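Long-range contacts in hemin degrading factor (Pseudomonas aeruginosa, PDB 4MF9), which binds heme and probably takes part in its trafficking and degradation in the bacterium: residues 23-27 and 39-43; 79-83 and 152-157. All blocks are in the same frame, centred on the assembly; numbering follows the deposited sequence.

Contact 1: 23-27 and 39-43; sequences AWQDL and AAALL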
loop_
_atom_site.group_PDB
_atom_site.type_symbol
_atom_site.label_atom_id
_atom_site.label_comp_id
_atom_site.label_asym_id
_atom_site.label_seq_id
_atom_site.Cartn_x
_atom_site.Cartn_y
_atom_site.Cartn_z
ATOM N N ALA A 23 -18.033 3.125 22.860
ATOM C CA ALA A 23 -17.721 1.697 22.844
ATOM C C ALA A 23 -16.247 1.479 22.522
ATOM O O ALA A 23 -15.593 0.599 23.092
ATOM C CB ALA A 23 -18.595 0.988 21.816
ATOM N N TRP A 24 -15.734 2.269 21.599
ATOM C CA TRP A 24 -14.350 2.210 21.230
ATOM C C TRP A 24 -13.402 2.641 22.338
ATOM O O TRP A 24 -12.477 1.948 22.632
ATOM C CB TRP A 24 -14.111 3.053 20.000
ATOM C CG TRP A 24 -12.633 3.199 19.607
ATOM C CD1 TRP A 24 -11.698 2.249 19.600
ATOM C CD2 TRP A 24 -12.017 4.362 19.149
ATOM N NE1 TRP A 24 -10.531 2.728 19.144
ATOM C CE2 TRP A 24 -10.687 4.044 18.871
ATOM C CE3 TRP A 24 -12.442 5.677 18.995
ATOM C CZ2 TRP A 24 -9.785 4.980 18.452
ATOM C CZ3 TRP A 24 -11.557 6.595 18.552
ATOM C CH2 TRP A 24 -10.242 6.256 18.298
ATOM N N GLN A 25 -13.704 3.755 22.985
ATOM C CA GLN A 25 -12.919 4.253 24.123
ATOM C C GLN A 25 -12.906 3.272 25.293
ATOM O O GLN A 25 -11.899 3.131 25.991
ATOM C CB GLN A 25 -13.458 5.612 24.590
ATOM C CG GLN A 25 -13.405 6.693 23.526
ATOM C CD GLN A 25 -11.990 6.980 23.043
ATOM O OE1 GLN A 25 -11.098 7.264 23.838
ATOM N NE2 GLN A 25 -11.783 6.908 21.733
ATOM N N ASP A 26 -14.034 2.608 25.513
ATOM C CA ASP A 26 -14.131 1.556 26.520
ATOM C C ASP A 26 -13.204 0.385 26.175
ATOM O O ASP A 26 -12.506 -0.162 27.042
ATOM C CB ASP A 26 -15.581 1.070 26.620
ATOM C CG ASP A 26 -16.485 2.066 27.327
ATOM O OD1 ASP A 26 -15.950 2.976 28.007
ATOM O OD2 ASP A 26 -17.729 1.928 27.216
ATOM N N LEU A 27 -13.202 0.008 24.899
ATOM C CA LEU A 27 -12.346 -1.048 24.403
ATOM C C LEU A 27 -10.899 -0.678 24.508
ATOM O O LEU A 27 -10.124 -1.406 25.104
ATOM C CB LEU A 27 -12.614 -1.267 22.937
ATOM C CG LEU A 27 -12.626 -2.713 22.459
ATOM C CD1 LEU A 27 -12.295 -2.831 20.993
ATOM C CD2 LEU A 27 -11.750 -3.627 23.288
ATOM N N ALA A 39 -9.600 -2.442 16.520
ATOM C CA ALA A 39 -10.774 -2.112 17.325
ATOM C C ALA A 39 -12.055 -2.106 16.498
ATOM O O ALA A 39 -13.073 -2.650 16.926
ATOM C CB ALA A 39 -10.583 -0.780 18.013
ATOM N N ALA A 40 -12.003 -1.490 15.318
ATOM C CA ALA A 40 -13.158 -1.447 14.431
ATOM C C ALA A 40 -13.697 -2.849 14.159
ATOM O O ALA A 40 -14.908 -3.071 14.184
ATOM C CB ALA A 40 -12.806 -0.744 13.118
ATOM N N ALA A 41 -12.793 -3.787 13.914
ATOM C CA ALA A 41 -13.173 -5.165 13.699
ATOM C C ALA A 41 -13.842 -5.792 14.909
ATOM O O ALA A 41 -14.885 -6.405 14.770
ATOM C CB ALA A 41 -11.969 -5.979 13.301
ATOM N N LEU A 42 -13.276 -5.578 16.076
ATOM C CA LEU A 42 -13.874 -6.047 17.328
ATOM C C LEU A 42 -15.235 -5.402 17.599
ATOM O O LEU A 42 -16.118 -6.031 18.187
ATOM C CB LEU A 42 -12.937 -5.794 18.514
ATOM C CG LEU A 42 -11.874 -6.838 18.868
ATOM C CD1 LEU A 42 -12.479 -8.236 18.889
ATOM C CD2 LEU A 42 -10.679 -6.773 17.928
ATOM N N LEU A 43 -15.408 -4.164 17.176
ATOM C CA LEU A 43 -16.681 -3.455 17.314
ATOM C C LEU A 43 -17.635 -3.734 16.162
ATOM O O LEU A 43 -18.698 -3.192 16.062
ATOM C CB LEU A 43 -16.439 -1.963 17.502
ATOM C CG LEU A 43 -15.467 -1.579 18.595
ATOM C CD1 LEU A 43 -14.999 -0.141 18.439
ATOM C CD2 LEU A 43 -16.139 -1.803 19.930
#
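Leu43 and Leu27 carry much of this contact, with Trp24 and Ala39 packed beside them. Leu43 reaches helix 17-30 with both methyls. Its CD1 sits 3.7 Å from Trp24 CB, and its CD2 lies 4.2 Å from Ala23 CB. CD2 also meets Leu27 CD1 at 4.1 Å. Leu27 works through CD1 alone. That methyl is 3.9 Å from Leu42 CB and 4.0 Å from Ala39 CB, and the Leu27 and Leu42 side chains cross at about a right angle.

The aromatic contact is made by the pyrrole side of Trp24. Its CG stands anti to the backbone N (chi1 173°), and the pyrrole atoms CD1 and NE1 come up to the Ala39 methyl. Trp24 CD1 approaches Ala39 CB to 3.6 Å, at an oblique angle to the ring. Gln25 NE2 lies over one indole face, offset toward the rim. Leu50 of helix 47-52 also touches Trp24.

No hydrogen bond or salt bridge joins the two segments. Helix 17-30 is therefore held against the end of helix 36-42 here by apolar contact, and the indole packs directly on the Ala39 methyl.

Contact 2: 79-83 and 152-157; sequences IMALT and VHKVFL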
loop_
_atom_site.group_PDB
_atom_site.type_symbol
_atom_site.label_atom_id
_atom_site.label_comp_id
_atom_site.label_asym_id
_atom_site.label_seq_id
_atom_site.Cartn_x
_atom_site.Cartn_y
_atom_site.Cartn_z
ATOM N N ILE A 79 6.506 14.559 6.060
ATOM C CA ILE A 79 5.495 13.786 6.757
ATOM C C ILE A 79 5.877 12.318 6.775
ATOM O O ILE A 79 6.957 11.927 6.303
ATOM C CB ILE A 79 4.120 13.924 6.069
ATOM C CG1 ILE A 79 4.267 13.896 4.545
ATOM C CG2 ILE A 79 3.429 15.217 6.508
ATOM C CD1 ILE A 79 4.224 12.482 3.922
ATOM N N MET A 80 5.001 11.502 7.283
ATOM C CA MET A 80 5.105 10.090 7.112
ATOM C C MET A 80 3.844 9.536 6.424
ATOM O O MET A 80 2.751 9.752 6.879
ATOM C CB MET A 80 5.312 9.419 8.452
ATOM C CG MET A 80 5.525 7.955 8.411
ATOM S SD MET A 80 4.113 6.942 8.385
ATOM C CE MET A 80 3.538 6.901 10.065
ATOM N N ALA A 81 4.056 8.835 5.335
ATOM C CA ALA A 81 2.967 8.250 4.565
ATOM C C ALA A 81 2.828 6.800 4.981
ATOM O O ALA A 81 3.835 6.085 5.109
ATOM C CB ALA A 81 3.248 8.359 3.060
ATOM N N LEU A 82 1.593 6.359 5.196
ATOM C CA LEU A 82 1.342 4.987 5.636
ATOM C C LEU A 82 0.363 4.314 4.698
ATOM O O LEU A 82 -0.791 4.730 4.585
ATOM C CB LEU A 82 0.785 4.950 7.064
ATOM C CG LEU A 82 0.865 3.669 7.919
ATOM C CD1 LEU A 82 0.553 4.028 9.385
ATOM C CD2 LEU A 82 -0.074 2.567 7.461
ATOM N N THR A 83 0.822 3.258 4.032
ATOM C CA THR A 83 -0.040 2.483 3.149
ATOM C C THR A 83 0.143 1.017 3.483
ATOM O O THR A 83 1.267 0.571 3.651
ATOM C CB THR A 83 0.361 2.701 1.698
ATOM O OG1 THR A 83 0.225 4.091 1.392
ATOM C CG2 THR A 83 -0.500 1.870 0.772
ATOM N N VAL A 152 -7.492 3.500 3.035
ATOM C CA VAL A 152 -6.809 3.539 1.750
ATOM C C VAL A 152 -5.350 3.939 1.948
ATOM O O VAL A 152 -4.428 3.260 1.472
ATOM C CB VAL A 152 -7.501 4.518 0.776
ATOM C CG1 VAL A 152 -6.598 4.812 -0.380
ATOM C CG2 VAL A 152 -8.785 3.930 0.277
ATOM N N HIS A 153 -5.152 5.015 2.700
ATOM C CA HIS A 153 -3.884 5.726 2.745
ATOM C C HIS A 153 -3.958 6.731 3.889
ATOM O O HIS A 153 -5.008 7.366 4.093
ATOM C CB HIS A 153 -3.730 6.494 1.430
ATOM C CG HIS A 153 -2.427 7.228 1.286
ATOM N ND1 HIS A 153 -1.201 6.617 1.438
ATOM C CD2 HIS A 153 -2.172 8.520 0.964
ATOM C CE1 HIS A 153 -0.241 7.509 1.235
ATOM N NE2 HIS A 153 -0.805 8.668 0.945
ATOM N N LYS A 154 -2.859 6.909 4.615
ATOM C CA LYS A 154 -2.837 7.907 5.697
ATOM C C LYS A 154 -1.553 8.699 5.612
ATOM O O LYS A 154 -0.512 8.151 5.236
ATOM C CB LYS A 154 -2.899 7.237 7.076
ATOM C CG LYS A 154 -4.176 6.491 7.352
ATOM C CD LYS A 154 -4.006 5.529 8.521
ATOM C CE LYS A 154 -5.348 4.917 8.895
ATOM N NZ LYS A 154 -5.199 3.842 9.903
ATOM N N VAL A 155 -1.613 9.981 5.967
ATOM C CA VAL A 155 -0.392 10.761 6.097
ATOM C C VAL A 155 -0.314 11.430 7.459
ATOM O O VAL A 155 -1.248 12.112 7.899
ATOM C CB VAL A 155 -0.096 11.703 4.870
ATOM C CG1 VAL A 155 -1.018 11.402 3.681
ATOM C CG2 VAL A 155 -0.108 13.140 5.227
ATOM N N PHE A 156 0.793 11.167 8.143
ATOM C CA PHE A 156 0.963 11.602 9.517
ATOM C C PHE A 156 1.939 12.756 9.594
ATOM O O PHE A 156 3.008 12.715 8.986
ATOM C CB PHE A 156 1.461 10.432 10.371
ATOM C CG PHE A 156 0.375 9.477 10.777
ATOM C CD1 PHE A 156 -0.044 8.474 9.910
ATOM C CD2 PHE A 156 -0.234 9.587 12.025
ATOM C CE1 PHE A 156 -1.055 7.596 10.280
ATOM C CE2 PHE A 156 -1.235 8.707 12.399
ATOM C CZ PHE A 156 -1.647 7.708 11.525
ATOM N N LEU A 157 1.572 13.799 10.332
ATOM C CA LEU A 157 2.541 14.842 10.638
ATOM C C LEU A 157 3.598 14.281 11.598
ATOM O O LEU A 157 3.288 13.495 12.492
ATOM C CB LEU A 157 1.860 16.087 11.207
ATOM C CG LEU A 157 1.381 17.135 10.204
ATOM C CD1 LEU A 157 0.131 16.685 9.441
ATOM C CD2 LEU A 157 1.141 18.454 10.927
#
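Phe156 forms the apolar centre, with Met80 and Leu82 beside it on the same face of the sheet. All three side chains point the same way. Met80 CE comes within 3.9 Å of Phe156 CD1, because the methionine chain bends at chi2 and chi3 (-85° and -79°). Leu82 CD1 lies 4.0 Å from Phe156 CE1. Both methyls approach the ring obliquely. Lys154 starts on this face, and its extended chain leads away to a salt bridge with Glu47. Ala81 and Val155 face the other side, where Ile79 CG2 meets Val155 CG2 at 4.3 Å.

Four backbone hydrogen bonds join the strands. Met80 pairs with Phe156 in both directions, and Leu82 with Lys154 likewise. The bond from Phe156 N to Met80 O is 2.7 Å long and nearly straight (177°).

At the polar edge, His153 ND1 donates to Thr83 OG1 at 2.9 Å, with the hydroxyl oxygen near the imidazole plane. Tyr96 OH bonds His153 NE2, so both ring nitrogens are engaged and the ring's rotation is fixed. Thr83 OG1 also bonds Gln273 OE1.

Strands 78-84 and 151-157 are antiparallel neighbours in a sheet built from both HemS/ChuX domains; both belong to the first.

Contact 1 closes before contact 2 opens along the chain. Their centres are about 22 Å apart and their nearest atoms about 9 Å apart, so they do not touch. Contact 1 joins two N-terminal helices near the periphery, its centre about 24 Å from the centre of the chain. Contact 2 lies further in, its centre about 10 Å from that of the chain, in the middle of a sheet. Helix 47-52 touches both, through Leu50 toward contact 1 and Glu47 toward contact 2. Contact 1 is away from the heme site. Contact 2 is nearer, with the Thr83 side chain about 9 Å from that of heme-binding Arg118 and about 12 Å from the heme.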